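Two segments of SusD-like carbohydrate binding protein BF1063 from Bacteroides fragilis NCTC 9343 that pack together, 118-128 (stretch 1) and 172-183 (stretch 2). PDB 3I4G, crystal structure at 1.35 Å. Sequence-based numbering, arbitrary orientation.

Stretch 1, residues 118-128: KTRMIAEARFL
Stretch 2 172-183: TEFTAAAADLPR

Arg 126 and Glu 173 form a two-pronged salt bridge between the stretches. Arg 126 NE donates to Glu 173 OE1 at 3.0 Å, and Arg 126 NH2 donates to Glu 173 OE2 at 3.0 Å. The N-H...O angles are 174° and 170°, so both bonds are nearly straight and the carboxylate meets the edge of the guanidinium. Arg 126 points toward stretch 2, with chi1 m, chi2 t and chi3 p. Glu 173 leaves its helix sideways, and chi1 m, chi2 m and chi3 -61° curl its end back to the arginine. One guanidinium face is covered by Ala 176, whose CB lies 3.6 Å from Arg 126 NH2.

Two waters link the stretches. Water 2 donates to Arg 126 O and Glu 173 OE1, its oxygen 2.7 Å from each. Water 1 donates to Thr 119 O at 2.8 Å and to Asp 180 OD2 at 2.7 Å. Thr 119 is chi1 m, and its CG2 is 3.6 Å from Asp 180 OD2. Asp 180 is also chi1 m.

Stretch 1 is helical throughout, with phi/psi near -62/-43 and i to i-4 backbone hydrogen bonds. Stretch 2 starts as a helix running roughly antiparallel to it. The axes cross at -149° and approach to 8.3 Å. Ala 123 and Ala 177 set the register, with their CA atoms 4.4 Å apart. Both CB atoms point toward the partner, and these small side chains allow close backbone approach: Ala 177 CB is 3.5 Å from Ala 123 O. Ala 123 CB also lies 3.7 Å from Asp 180 CB.

Past the crossing, Asp 180 has phi/psi -111/12. Leu 181 (-100/146) and Pro 182 (-65/148) are extended. Leu 181, chi1 m and chi2 t, brings CD2 to 3.8 Å from Ala 123 CB and 3.5 Å from Glu 124 CG. Its CD1 is 4.4 Å from Phe 127 CB. Pro 182, with a C-gamma endo pucker, covers one face of the Arg 120 guanidinium; Pro 182 CG is 3.5 Å from Arg 120 NE. Arg 120 is extended, with chi1 to chi3 all t. Its NE has a long charge contact of 3.7 Å with OE2 of Glu 124, out of the guanidinium plane.

Phe 127, chi1 t and chi2 78°, meets Phe 174, chi1 m and chi2 -53°. Phe 127 CD1 and Phe 174 CE1 are 3.9 Å apart, with the approach oblique to the Phe 127 ring. Phe 127 CB also packs 4.1 Å from Ala 177 CB. In all, the contact buries 651 Å².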

ATOM      1  N   LYS A 118      11.889 -28.501   4.321  1.00  7.75           N
ATOM      2  CA  LYS A 118      13.087 -27.801   3.819  1.00  7.56           C
ATOM      3  C   LYS A 118      12.798 -27.120   2.466  1.00  7.28           C
ATOM      4  O   LYS A 118      13.115 -25.935   2.270  1.00  7.87           O
ATOM      5  CB  LYS A 118      14.273 -28.758   3.710  1.00  9.36           C
ATOM      6  CG  LYS A 118      15.518 -28.103   3.089  1.00  7.80           C
ATOM      7  CD  LYS A 118      16.626 -29.089   2.902  1.00  8.10           C
ATOM      8  CE  LYS A 118      17.783 -28.525   2.069  1.00  8.72           C
ATOM      9  NZ  LYS A 118      18.892 -29.487   1.874  1.00  7.85           N
ATOM     10  N   THR A 119      12.186 -27.863   1.555  1.00  7.05           N
ATOM     11  CA  THR A 119      11.883 -27.324   0.234  1.00  8.08           C
ATOM     12  C   THR A 119      10.938 -26.120   0.309  1.00  8.53           C
ATOM     13  O   THR A 119      11.125 -25.105  -0.385  1.00  9.35           O
ATOM     14  CB  THR A 119      11.341 -28.456  -0.642  1.00  9.29           C
ATOM     15  OG1 THR A 119      12.403 -29.421  -0.825  1.00  8.72           O
ATOM     16  CG2 THR A 119      10.911 -27.989  -2.005  1.00 10.26           C
ATOM     17  N   ARG A 120       9.954 -26.214   1.186  1.00  8.27           N
ATOM     18  CA  ARG A 120       9.050 -25.091   1.414  1.00  7.74           C
ATOM     19  C   ARG A 120       9.785 -23.885   1.962  1.00  8.09           C
ATOM     20  O   ARG A 120       9.616 -22.765   1.472  1.00  8.80           O
ATOM     21  CB  ARG A 120       7.941 -25.511   2.366  1.00  7.23           C
ATOM     22  CG  ARG A 120       6.987 -24.375   2.642  1.00  8.40           C
ATOM     23  CD  ARG A 120       5.944 -24.811   3.620  1.00  9.31           C
ATOM     24  NE  ARG A 120       5.028 -23.711   3.913  1.00  9.89           N
ATOM     25  CZ  ARG A 120       3.998 -23.812   4.746  1.00 10.12           C
ATOM     26  NH1 ARG A 120       3.702 -24.959   5.339  1.00 10.95           N
ATOM     27  NH2 ARG A 120       3.222 -22.752   4.966  1.00 10.37           N
HETATM   28  N   MSE A 121      10.604 -24.091   2.974  1.00  7.88           N
HETATM   29  CA  MSE A 121      11.284 -22.957   3.617  1.00  8.90           C
HETATM   30  C   MSE A 121      12.275 -22.257   2.689  1.00  9.82           C
HETATM   31  O   MSE A 121      12.387 -21.034   2.709  1.00  8.85           O
HETATM   32  CB  MSE A 121      11.985 -23.396   4.878  1.00 10.19           C
HETATM   33  CG  MSE A 121      10.971 -23.858   5.963  1.00  9.58           C
HETATM   34 SE   MSE A 121      11.797 -24.039   7.711  0.75 10.88          SE
HETATM   35  CE  MSE A 121      12.569 -25.701   7.346  1.00 15.64           C
ATOM     36  N   ILE A 122      12.923 -23.001   1.803  1.00  8.23           N
ATOM     37  CA  ILE A 122      13.780 -22.410   0.787  1.00  8.61           C
ATOM     38  C   ILE A 122      12.931 -21.505  -0.102  1.00  8.99           C
ATOM     39  O   ILE A 122      13.305 -20.388  -0.406  1.00  8.59           O
ATOM     40  CB  ILE A 122      14.481 -23.465  -0.073  1.00  8.88           C
ATOM     41  CG1 ILE A 122      15.564 -24.158   0.755  1.00  8.72           C
ATOM     42  CG2 ILE A 122      15.077 -22.826  -1.349  1.00  9.00           C
ATOM     43  CD1 ILE A 122      16.129 -25.425   0.139  1.00  8.77           C
ATOM     44  N   ALA A 123      11.771 -22.008  -0.538  1.00  9.05           N
ATOM     45  CA  ALA A 123      10.868 -21.172  -1.337  1.00  9.55           C
ATOM     46  C   ALA A 123      10.411 -19.920  -0.593  1.00  9.85           C
ATOM     47  O   ALA A 123      10.306 -18.831  -1.192  1.00  8.99           O
ATOM     48  CB  ALA A 123       9.670 -22.003  -1.789  1.00  8.48           C
ATOM     49  N   GLU A 124      10.132 -20.030   0.702  1.00  8.13           N
ATOM     50  CA  GLU A 124       9.728 -18.865   1.495  1.00  8.06           C
ATOM     51  C   GLU A 124      10.840 -17.849   1.557  1.00  8.81           C
ATOM     52  O   GLU A 124      10.590 -16.659   1.394  1.00  9.20           O
ATOM     53  CB  GLU A 124       9.301 -19.303   2.878  1.00  8.24           C
ATOM     54  CG  GLU A 124       8.055 -20.171   2.847  1.00  9.86           C
ATOM     55  CD  GLU A 124       7.598 -20.564   4.202  1.00 10.25           C
ATOM     56  OE1 GLU A 124       6.859 -19.786   4.843  1.00 10.36           O
ATOM     57  OE2 GLU A 124       7.980 -21.657   4.651  1.00 10.19           O
ATOM     58  N   ALA A 125      12.060 -18.299   1.811  1.00  8.97           N
ATOM     59  CA  ALA A 125      13.199 -17.387   1.850  1.00  8.32           C
ATOM     60  C   ALA A 125      13.428 -16.721   0.508  1.00  8.54           C
ATOM     61  O   ALA A 125      13.741 -15.518   0.447  1.00  9.38           O
ATOM     62  CB  ALA A 125      14.471 -18.124   2.306  1.00  9.14           C
ATOM     63  N   ARG A 126      13.264 -17.468  -0.579  1.00  8.37           N
ATOM     64  CA  ARG A 126      13.420 -16.866  -1.908  1.00  7.59           C
ATOM     65  C   ARG A 126      12.322 -15.842  -2.200  1.00  8.15           C
ATOM     66  O   ARG A 126      12.581 -14.799  -2.779  1.00  8.66           O
ATOM     67  CB  ARG A 126      13.477 -17.936  -3.004  1.00  9.82           C
ATOM     68  CG  ARG A 126      14.740 -18.804  -2.916  1.00 10.41           C
ATOM     69  CD  ARG A 126      14.691 -19.920  -3.924  1.00 12.02           C
ATOM     70  NE  ARG A 126      14.984 -19.449  -5.259  1.00 10.57           N
ATOM     71  CZ  ARG A 126      15.043 -20.248  -6.322  1.00 12.62           C
ATOM     72  NH1 ARG A 126      14.736 -21.531  -6.217  1.00 13.20           N
ATOM     73  NH2 ARG A 126      15.386 -19.758  -7.498  1.00 12.35           N
ATOM     74  N   PHE A 127      11.099 -16.157  -1.807  1.00  9.93           N
ATOM     75  CA  PHE A 127      10.002 -15.206  -1.971  1.00  7.92           C
ATOM     76  C   PHE A 127      10.301 -13.927  -1.233  1.00  8.53           C
ATOM     77  O   PHE A 127      10.212 -12.844  -1.787  1.00  8.89           O
ATOM     78  CB  PHE A 127       8.696 -15.807  -1.454  1.00  8.53           C
ATOM     79  CG  PHE A 127       7.590 -14.788  -1.286  1.00  8.56           C
ATOM     80  CD1 PHE A 127       6.884 -14.328  -2.386  1.00 10.28           C
ATOM     81  CD2 PHE A 127       7.269 -14.297  -0.033  1.00  8.99           C
ATOM     82  CE1 PHE A 127       5.871 -13.389  -2.234  1.00  9.94           C
ATOM     83  CE2 PHE A 127       6.244 -13.358   0.103  1.00  9.06           C
ATOM     84  CZ  PHE A 127       5.557 -12.908  -1.010  1.00  8.99           C
ATOM     85  N   LEU A 128      10.663 -14.047   0.036  1.00  8.66           N
ATOM     86  CA  LEU A 128      10.941 -12.877   0.862  1.00  8.42           C
ATOM     87  C   LEU A 128      12.105 -12.059   0.303  1.00  9.17           C
ATOM     88  O   LEU A 128      12.001 -10.833   0.212  1.00  9.82           O
ATOM     89  CB  LEU A 128      11.198 -13.285   2.312  1.00  8.92           C
ATOM     90  CG  LEU A 128       9.976 -13.809   3.046  1.00  8.49           C
ATOM     91  CD1 LEU A 128      10.382 -14.444   4.371  1.00 10.40           C
ATOM     92  CD2 LEU A 128       8.897 -12.691   3.283  1.00 11.91           C
ATOM     93  N   THR A 172      12.321 -14.969 -12.287  1.00  9.39           N
ATOM     94  CA  THR A 172      12.822 -16.313 -12.058  1.00 11.17           C
ATOM     95  C   THR A 172      12.584 -16.724 -10.610  1.00  9.36           C
ATOM     96  O   THR A 172      12.117 -17.851 -10.338  1.00 10.51           O
ATOM     97  CB  THR A 172      14.315 -16.384 -12.383  1.00 11.82           C
ATOM     98  OG1 THR A 172      14.496 -16.008 -13.762  1.00 17.14           O
ATOM     99  CG2 THR A 172      14.877 -17.793 -12.109  1.00 15.35           C
ATOM    100  N   GLU A 173      12.909 -15.858  -9.670  1.00  8.67           N
ATOM    101  CA  GLU A 173      12.770 -16.171  -8.258  1.00  9.16           C
ATOM    102  C   GLU A 173      11.321 -16.350  -7.807  1.00  8.96           C
ATOM    103  O   GLU A 173      11.010 -17.290  -7.072  1.00  9.50           O
ATOM    104  CB  GLU A 173      13.444 -15.072  -7.438  1.00  9.52           C
ATOM    105  CG  GLU A 173      14.955 -15.032  -7.568  1.00  9.99           C
ATOM    106  CD  GLU A 173      15.631 -16.285  -7.053  1.00 10.90           C
ATOM    107  OE1 GLU A 173      15.479 -16.575  -5.841  1.00 10.47           O
ATOM    108  OE2 GLU A 173      16.344 -16.978  -7.849  1.00 11.67           O
ATOM    109  N   PHE A 174      10.420 -15.461  -8.210  1.00  8.77           N
ATOM    110  CA  PHE A 174       9.014 -15.612  -7.820  1.00  8.66           C
ATOM    111  C   PHE A 174       8.408 -16.841  -8.457  1.00  8.96           C
ATOM    112  O   PHE A 174       7.576 -17.519  -7.819  1.00  9.15           O
ATOM    113  CB  PHE A 174       8.171 -14.386  -8.189  1.00  7.43           C
ATOM    114  CG  PHE A 174       8.426 -13.165  -7.330  1.00  8.61           C
ATOM    115  CD1 PHE A 174       8.358 -13.238  -5.954  1.00  7.55           C
ATOM    116  CD2 PHE A 174       8.696 -11.945  -7.909  1.00  9.36           C
ATOM    117  CE1 PHE A 174       8.597 -12.137  -5.166  1.00  9.07           C
ATOM    118  CE2 PHE A 174       8.920 -10.842  -7.113  1.00  9.53           C
ATOM    119  CZ  PHE A 174       8.879 -10.947  -5.753  1.00  8.87           C
ATOM    120  N   THR A 175       8.819 -17.161  -9.688  1.00  8.87           N
ATOM    121  CA  THR A 175       8.302 -18.353 -10.352  1.00  9.17           C
ATOM    122  C   THR A 175       8.734 -19.636  -9.613  1.00  9.42           C
ATOM    123  O   THR A 175       7.930 -20.526  -9.348  1.00 10.14           O
ATOM    124  CB  THR A 175       8.767 -18.403 -11.808  1.00 10.17           C
ATOM    125  OG1 THR A 175       8.271 -17.257 -12.502  1.00 11.24           O
ATOM    126  CG2 THR A 175       8.279 -19.674 -12.524  1.00 11.13           C
ATOM    127  N   ALA A 176      10.016 -19.691  -9.264  1.00  9.57           N
ATOM    128  CA  ALA A 176      10.565 -20.822  -8.521  1.00  9.50           C
ATOM    129  C   ALA A 176       9.982 -20.933  -7.126  1.00 11.91           C
ATOM    130  O   ALA A 176       9.681 -22.029  -6.640  1.00 12.80           O
ATOM    131  CB  ALA A 176      12.081 -20.704  -8.461  1.00 11.56           C
ATOM    132  N   ALA A 177       9.807 -19.812  -6.458  1.00  9.75           N
ATOM    133  CA  ALA A 177       9.173 -19.819  -5.147  1.00 10.18           C
ATOM    134  C   ALA A 177       7.737 -20.311  -5.240  1.00 11.05           C
ATOM    135  O   ALA A 177       7.328 -21.194  -4.474  1.00 10.00           O
ATOM    136  CB  ALA A 177       9.234 -18.435  -4.503  1.00 10.04           C
ATOM    137  N   ALA A 178       6.943 -19.771  -6.166  1.00  9.78           N
ATOM    138  CA  ALA A 178       5.568 -20.216  -6.302  1.00 10.27           C
ATOM    139  C   ALA A 178       5.464 -21.725  -6.462  1.00 10.39           C
ATOM    140  O   ALA A 178       4.579 -22.332  -5.857  1.00 11.38           O
ATOM    141  CB  ALA A 178       4.893 -19.520  -7.484  1.00 10.18           C
ATOM    142  N   ALA A 179       6.335 -22.321  -7.280  1.00  9.42           N
ATOM    143  CA  ALA A 179       6.272 -23.744  -7.544  1.00 10.19           C
ATOM    144  C   ALA A 179       6.338 -24.579  -6.279  1.00 11.60           C
ATOM    145  O   ALA A 179       5.741 -25.641  -6.238  1.00 12.17           O
ATOM    146  CB  ALA A 179       7.398 -24.153  -8.472  1.00 10.35           C
ATOM    147  N   ASP A 180       7.079 -24.105  -5.272  1.00  9.06           N
ATOM    148  CA  ASP A 180       7.320 -24.886  -4.044  1.00 10.64           C
ATOM    149  C   ASP A 180       6.645 -24.352  -2.798  1.00 11.83           C
ATOM    150  O   ASP A 180       6.920 -24.826  -1.705  1.00 14.19           O
ATOM    151  CB  ASP A 180       8.838 -25.020  -3.795  1.00 10.56           C
ATOM    152  CG  ASP A 180       9.524 -25.976  -4.764  1.00 12.30           C
ATOM    153  OD1 ASP A 180       8.845 -26.845  -5.375  1.00 16.73           O
ATOM    154  OD2 ASP A 180      10.770 -25.891  -4.866  1.00 12.96           O
ATOM    155  N   LEU A 181       5.731 -23.404  -2.964  1.00  9.17           N
ATOM    156  CA  LEU A 181       4.940 -22.928  -1.844  1.00  9.92           C
ATOM    157  C   LEU A 181       3.576 -23.605  -1.887  1.00  9.68           C
ATOM    158  O   LEU A 181       3.038 -23.843  -2.987  1.00 10.06           O
ATOM    159  CB  LEU A 181       4.752 -21.415  -1.913  1.00  9.30           C
ATOM    160  CG  LEU A 181       6.007 -20.573  -1.660  1.00  9.00           C
ATOM    161  CD1 LEU A 181       5.768 -19.104  -2.002  1.00  9.09           C
ATOM    162  CD2 LEU A 181       6.496 -20.732  -0.212  1.00  9.98           C
ATOM    163  N   PRO A 182       2.990 -23.877  -0.719  1.00  9.83           N
ATOM    164  CA  PRO A 182       1.639 -24.446  -0.740  1.00  9.21           C
ATOM    165  C   PRO A 182       0.623 -23.484  -1.302  1.00  8.26           C
ATOM    166  O   PRO A 182       0.722 -22.270  -1.113  1.00  9.00           O
ATOM    167  CB  PRO A 182       1.329 -24.763   0.721  1.00 11.25           C
ATOM    168  CG  PRO A 182       2.515 -24.310   1.531  1.00 15.84           C
ATOM    169  CD  PRO A 182       3.514 -23.647   0.643  1.00 11.77           C
ATOM    170  N   ARG A 183      -0.385 -24.040  -1.952  1.00  7.61           N
ATOM    171  CA  ARG A 183      -1.507 -23.236  -2.420  1.00  7.81           C
ATOM    172  C   ARG A 183      -2.242 -22.688  -1.223  1.00  8.40           C
ATOM    173  O   ARG A 183      -2.245 -23.266  -0.142  1.00  9.10           O
ATOM    174  CB  ARG A 183      -2.423 -24.065  -3.326  1.00  9.65           C
ATOM    175  CG  ARG A 183      -3.171 -25.155  -2.620  1.00  9.89           C
ATOM    176  CD  ARG A 183      -3.812 -26.075  -3.620  1.00 10.15           C
ATOM    177  NE  ARG A 183      -4.820 -25.375  -4.417  1.00 11.31           N
ATOM    178  CZ  ARG A 183      -5.209 -25.742  -5.634  1.00 12.93           C
ATOM    179  NH1 ARG A 183      -4.660 -26.783  -6.256  1.00 15.29           N
ATOM    180  NH2 ARG A 183      -6.171 -25.070  -6.232  1.00 12.65           N
TER
HETATM  181  O   HOH W   1      12.255 -24.724  -2.937  1.00 11.76           O
HETATM  182  O   HOH W   2      14.975 -14.636  -4.096  1.00 10.04           O